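Local coordinates for calcium-dependent protein kinase, putative (Plasmodium falciparum, PDB 3MSE) that probably phosphorylates serine and threonine residues of other proteins under calcium control, represented here by its C-terminal EF-hand domain, which binds calcium ions, at residues A81-I84 / N85-G88; N89-Y92 / T93-M96. All coordinates share one frame; numbering follows the deposited sequence.

How the contacts relate
Contact 1 (81-88) and contact 2 (89-96) follow each other along the chain, their centres about 9 Å apart, and lie within one EF-hand pair. Contact 1 leads from the end of helix 72-82 into a loop; contact 2 carries that loop through strand 89-90 into helix 92-99. Together they span the loop, and the helix ends beside it, of a helix-loop-helix whose short strand pairs antiparallel with strand 56-57 of the neighbouring, calcium-bound EF-hand. The first half of the loop is tied to the start of the exit helix: Asn85 ND2 probably donates to Glu94 OE1, and Arg87 NH2 makes a long, weak ion pair with the same oxygen. Both contacts also touch the second subunit.

Contact 1: A81-I84 / N85-G88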
ATOM      1  N   ALA A  81      10.012   4.979 -21.627  1.00 34.24           N
ATOM      2  CA  ALA A  81       9.925   5.178 -20.175  1.00 34.72           C
ATOM      3  C   ALA A  81       9.604   3.871 -19.416  1.00 35.24           C
ATOM      4  O   ALA A  81      10.198   3.583 -18.361  1.00 35.15           O
ATOM      5  CB  ALA A  81       8.885   6.247 -19.850  1.00 34.22           C
ATOM      6  N   LEU A  82       8.660   3.105 -19.955  1.00 35.28           N
ATOM      7  CA  LEU A  82       8.270   1.824 -19.397  1.00 36.58           C
ATOM      8  C   LEU A  82       9.413   0.799 -19.458  1.00 37.58           C
ATOM      9  O   LEU A  82       9.671   0.116 -18.467  1.00 38.07           O
ATOM     10  CB  LEU A  82       7.063   1.247 -20.143  1.00 35.99           C
ATOM     11  CG  LEU A  82       5.695   1.907 -19.954  1.00 34.85           C
ATOM     12  CD1 LEU A  82       4.661   1.077 -20.668  1.00 29.34           C
ATOM     13  CD2 LEU A  82       5.338   2.080 -18.440  1.00 33.21           C
ATOM     14  N   ASP A  83      10.074   0.712 -20.612  1.00 38.74           N
ATOM     15  CA  ASP A  83      11.145  -0.269 -20.855  1.00 40.44           C
ATOM     16  C   ASP A  83      12.423   0.222 -20.177  1.00 41.13           C
ATOM     17  O   ASP A  83      13.396   0.640 -20.818  1.00 40.55           O
ATOM     18  CB  ASP A  83      11.361  -0.501 -22.355  1.00 40.40           C
ATOM     19  CG  ASP A  83      12.066  -1.836 -22.661  1.00 42.88           C
ATOM     20  OD1 ASP A  83      12.431  -2.574 -21.704  1.00 44.46           O
ATOM     21  OD2 ASP A  83      12.253  -2.140 -23.865  1.00 42.86           O
ATOM     22  N   ILE A  84      12.394   0.157 -18.854  1.00 42.39           N
ATOM     23  CA  ILE A  84      13.419   0.764 -18.031  1.00 44.73           C
ATOM     24  C   ILE A  84      14.764   0.042 -18.165  1.00 46.21           C
ATOM     25  O   ILE A  84      15.825   0.658 -18.004  1.00 46.31           O
ATOM     26  CB  ILE A  84      12.892   0.907 -16.580  1.00 45.09           C
ATOM     27  CG1 ILE A  84      13.249   2.270 -16.022  1.00 45.57           C
ATOM     28  CG2 ILE A  84      13.220  -0.303 -15.666  1.00 45.15           C
ATOM     29  CD1 ILE A  84      12.144   2.811 -15.253  1.00 45.47           C
ATOM     30  N   ASN A  85      14.696  -1.239 -18.530  1.00 47.43           N
ATOM     31  CA  ASN A  85      15.876  -2.060 -18.785  1.00 49.46           C
ATOM     32  C   ASN A  85      16.236  -2.158 -20.265  1.00 50.21           C
ATOM     33  O   ASN A  85      17.192  -2.860 -20.628  1.00 50.43           O
ATOM     34  CB  ASN A  85      15.672  -3.460 -18.189  1.00 49.56           C
ATOM     35  CG  ASN A  85      15.819  -3.470 -16.680  1.00 51.34           C
ATOM     36  OD1 ASN A  85      16.916  -3.276 -16.165  1.00 54.48           O
ATOM     37  ND2 ASN A  85      14.716  -3.681 -15.964  1.00 50.71           N
ATOM     38  N   ASP A  86      15.493  -1.430 -21.103  0.50 50.61           N
ATOM     39  CA  ASP A  86      15.663  -1.472 -22.555  0.50 51.01           C
ATOM     40  C   ASP A  86      15.783  -2.919 -23.053  0.50 51.14           C
ATOM     41  O   ASP A  86      16.726  -3.262 -23.768  0.50 51.37           O
ATOM     42  CB  ASP A  86      16.879  -0.644 -22.981  0.50 51.20           C
ATOM     43  CG  ASP A  86      16.839  -0.249 -24.452  0.50 51.83           C
ATOM     44  OD1 ASP A  86      15.739  -0.267 -25.051  0.50 51.92           O
ATOM     45  OD2 ASP A  86      17.911   0.092 -25.003  0.50 51.51           O
ATOM     46  N   ARG A  87      14.829  -3.759 -22.656  1.00 51.04           N
ATOM     47  CA  ARG A  87      14.833  -5.178 -23.034  1.00 51.31           C
ATOM     48  C   ARG A  87      13.928  -5.578 -24.209  1.00 50.27           C
ATOM     49  O   ARG A  87      13.992  -6.725 -24.669  1.00 50.41           O
ATOM     50  CB  ARG A  87      14.473  -6.041 -21.818  1.00 51.97           C
ATOM     51  CG  ARG A  87      15.654  -6.452 -20.944  1.00 55.39           C
ATOM     52  CD  ARG A  87      15.273  -7.647 -20.068  1.00 61.16           C
ATOM     53  NE  ARG A  87      14.001  -7.417 -19.374  1.00 64.28           N
ATOM     54  CZ  ARG A  87      13.896  -7.006 -18.113  1.00 66.45           C
ATOM     55  NH1 ARG A  87      14.990  -6.790 -17.381  1.00 67.76           N
ATOM     56  NH2 ARG A  87      12.698  -6.805 -17.579  1.00 66.82           N
ATOM     57  N   GLY A  88      13.073  -4.667 -24.678  1.00 48.41           N
ATOM     58  CA  GLY A  88      12.066  -5.026 -25.688  1.00 46.44           C
ATOM     59  C   GLY A  88      10.932  -5.885 -25.139  1.00 45.47           C
ATOM     60  O   GLY A  88      10.014  -6.266 -25.871  1.00 44.92           O
TER
HETATM   61  O   HOH W   1      12.520  -3.059 -18.979  1.00 49.12           O
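Asp83, the first residue to leave helix 72-82, opens a type I beta turn that runs to Asp86, closed by Asp86 N donating to Asp83 O at 3.0 Å; Asp83 is also the centre of an inverse gamma turn, with a weak bond from Ile84 N to Leu82 O. The Asp83 carboxylate turns into the bend, toward the amides of the returning chain. With CG opposite its own backbone N (chi1 -159°), it reaches two of them in succession. Arg87 N meets Asp83 OD1 at 2.8 Å on the syn side, 33° out of the carboxylate plane, whereas Gly88 N uses the syn lone pair of Asp83 OD2, also at 2.8 Å. A water donates to Asp83 OD1 at 2.8 Å and accepts from Asn85 N, bridging the start of the turn, and His58 adds a bond to OD2. Aspartate suits this place because its short side chain offers two acceptors to successive N-H groups, and glycine suits position 88, where phi is positive. Alongside the turn, Asn85 ND2 passes 3.7 Å from Ile84 CG2; Asn85 OD1 accepts from Lys137 of the second subunit. Together, Arg87 N, Gly88 N, the water and His58 surround the buried Asp83 with hydrogen-bond partners, which would probably stabilise its negative charge while fixing the rotation of its carboxylate.

Contact 2: N89-Y92 / T93-M96; sequences NITY and TEFM
A capping box starts helix 92-99, the exit helix of an EF-hand: Thr91 at the N-cap and Glu94 three residues on bond to each other's backbone. Thr91 OG1 sits between its own backbone N and carbonyl carbon (chi1 67°), from where it accepts from Glu94 N at 3.1 Å. In return, Thr91 N donates to Glu94 OE2 at 3.1 Å; the bond is nearly straight, but the N-H arrives from above the carboxylate plane, 57° out of it. Glu94 CG stands beside its own backbone N (chi1 -62°) and lies 3.1 Å from Thr91 OG1; beyond it the extended chain crosses Thr91 at a slant and carries OE2 to Thr91 N. Threonine thus supplies a short acceptor, and glutamate is long enough to return the bond. The helix continues with Phe95 N to Thr91 O and Met96 N to Tyr92 O, each 2.9 Å. Ile90 CG2 rests 3.9 Å from Glu94 CB and 4.3 Å from Phe95 CB, joining strand to helix. Met96 CB lies over one face of the Tyr92 ring, whose OH bonds to Asn42, while Phe95 packs on helix 18-48. Counted from Asp83, Glu94 is the twelfth residue of an EF-hand loop, the place of the bidentate calcium ligand in canonical hands; no calcium is seen in this loop, and the carboxylate serves the cap and the bond from Asn85.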
ATOM      1  N   ASN A  89      11.010  -6.193 -23.845  1.00 44.18           N
ATOM      2  CA  ASN A  89       9.993  -6.933 -23.114  1.00 43.53           C
ATOM      3  C   ASN A  89       9.784  -6.151 -21.820  1.00 42.96           C
ATOM      4  O   ASN A  89      10.759  -5.793 -21.140  1.00 43.48           O
ATOM      5  CB  ASN A  89      10.462  -8.374 -22.807  1.00 43.54           C
ATOM      6  CG  ASN A  89      10.687  -9.209 -24.078  1.00 44.15           C
ATOM      7  OD1 ASN A  89       9.740  -9.769 -24.643  1.00 44.69           O
ATOM      8  ND2 ASN A  89      11.933  -9.266 -24.545  1.00 41.80           N
ATOM      9  N   ILE A  90       8.527  -5.871 -21.489  1.00 41.25           N
ATOM     10  CA  ILE A  90       8.211  -5.060 -20.335  1.00 39.97           C
ATOM     11  C   ILE A  90       7.499  -5.905 -19.311  1.00 39.38           C
ATOM     12  O   ILE A  90       6.503  -6.575 -19.623  1.00 38.65           O
ATOM     13  CB  ILE A  90       7.346  -3.833 -20.737  1.00 40.54           C
ATOM     14  CG1 ILE A  90       8.220  -2.822 -21.487  1.00 40.35           C
ATOM     15  CG2 ILE A  90       6.701  -3.194 -19.514  1.00 39.06           C
ATOM     16  CD1 ILE A  90       7.533  -2.160 -22.635  1.00 42.31           C
ATOM     17  N   THR A  91       8.008  -5.883 -18.082  1.00 38.79           N
ATOM     18  CA  THR A  91       7.452  -6.747 -17.045  1.00 38.62           C
ATOM     19  C   THR A  91       6.194  -6.171 -16.448  1.00 38.76           C
ATOM     20  O   THR A  91       5.899  -4.974 -16.606  1.00 38.22           O
ATOM     21  CB  THR A  91       8.446  -7.000 -15.876  1.00 38.60           C
ATOM     22  OG1 THR A  91       8.660  -5.778 -15.179  1.00 38.04           O
ATOM     23  CG2 THR A  91       9.784  -7.564 -16.380  1.00 37.95           C
ATOM     24  N   TYR A  92       5.473  -7.029 -15.734  1.00 38.35           N
ATOM     25  CA  TYR A  92       4.329  -6.617 -14.950  1.00 39.10           C
ATOM     26  C   TYR A  92       4.639  -5.440 -14.022  1.00 38.76           C
ATOM     27  O   TYR A  92       3.874  -4.454 -13.948  1.00 38.46           O
ATOM     28  CB  TYR A  92       3.796  -7.785 -14.124  1.00 39.48           C
ATOM     29  CG  TYR A  92       2.793  -7.331 -13.114  1.00 42.57           C
ATOM     30  CD1 TYR A  92       1.487  -7.015 -13.498  1.00 44.27           C
ATOM     31  CD2 TYR A  92       3.154  -7.164 -11.774  1.00 44.75           C
ATOM     32  CE1 TYR A  92       0.565  -6.560 -12.570  1.00 46.78           C
ATOM     33  CE2 TYR A  92       2.233  -6.711 -10.834  1.00 46.77           C
ATOM     34  CZ  TYR A  92       0.947  -6.417 -11.237  1.00 47.98           C
ATOM     35  OH  TYR A  92       0.033  -5.973 -10.315  1.00 50.30           O
ATOM     36  N   THR A  93       5.744  -5.560 -13.297  1.00 37.41           N
ATOM     37  CA  THR A  93       6.167  -4.515 -12.370  1.00 37.19           C
ATOM     38  C   THR A  93       6.462  -3.194 -13.095  1.00 35.65           C
ATOM     39  O   THR A  93       6.098  -2.132 -12.620  1.00 34.89           O
ATOM     40  CB  THR A  93       7.390  -4.996 -11.528  1.00 37.00           C
ATOM     41  OG1 THR A  93       6.953  -6.097 -10.731  1.00 40.00           O
ATOM     42  CG2 THR A  93       7.886  -3.894 -10.598  1.00 37.39           C
ATOM     43  N   GLU A  94       7.146  -3.279 -14.225  1.00 35.23           N
ATOM     44  CA  GLU A  94       7.470  -2.086 -15.021  1.00 35.33           C
ATOM     45  C   GLU A  94       6.239  -1.388 -15.633  1.00 34.53           C
ATOM     46  O   GLU A  94       6.193  -0.143 -15.700  1.00 34.21           O
ATOM     47  CB  GLU A  94       8.498  -2.432 -16.085  1.00 36.14           C
ATOM     48  CG  GLU A  94       9.831  -2.913 -15.454  1.00 39.09           C
ATOM     49  CD  GLU A  94      10.727  -3.671 -16.426  1.00 45.45           C
ATOM     50  OE1 GLU A  94      11.829  -4.082 -15.992  1.00 48.15           O
ATOM     51  OE2 GLU A  94      10.357  -3.851 -17.615  1.00 46.64           O
ATOM     52  N   PHE A  95       5.256  -2.192 -16.032  1.00 33.28           N
ATOM     53  CA  PHE A  95       4.011  -1.711 -16.619  1.00 33.66           C
ATOM     54  C   PHE A  95       3.246  -0.987 -15.537  1.00 33.94           C
ATOM     55  O   PHE A  95       2.736   0.111 -15.722  1.00 33.51           O
ATOM     56  CB  PHE A  95       3.170  -2.883 -17.149  1.00 32.85           C
ATOM     57  CG  PHE A  95       1.854  -2.466 -17.787  1.00 31.99           C
ATOM     58  CD1 PHE A  95       0.643  -2.791 -17.188  1.00 31.76           C
ATOM     59  CD2 PHE A  95       1.835  -1.763 -18.998  1.00 31.92           C
ATOM     60  CE1 PHE A  95      -0.576  -2.428 -17.790  1.00 34.72           C
ATOM     61  CE2 PHE A  95       0.617  -1.385 -19.606  1.00 32.10           C
ATOM     62  CZ  PHE A  95      -0.575  -1.716 -19.017  1.00 30.55           C
ATOM     63  N   MET A  96       3.192  -1.617 -14.378  1.00 34.01           N
ATOM     64  CA  MET A  96       2.411  -1.107 -13.300  1.00 35.04           C
ATOM     65  C   MET A  96       3.009   0.175 -12.685  1.00 34.30           C
ATOM     66  O   MET A  96       2.269   1.073 -12.240  1.00 34.12           O
ATOM     67  CB  MET A  96       2.172  -2.253 -12.315  1.00 36.67           C
ATOM     68  CG  MET A  96       2.724  -2.059 -10.992  1.00 42.23           C
ATOM     69  SD  MET A  96       1.277  -1.525 -10.146  1.00 53.67           S
ATOM     70  CE  MET A  96       2.107  -0.582  -8.882  1.00 50.67           C
TER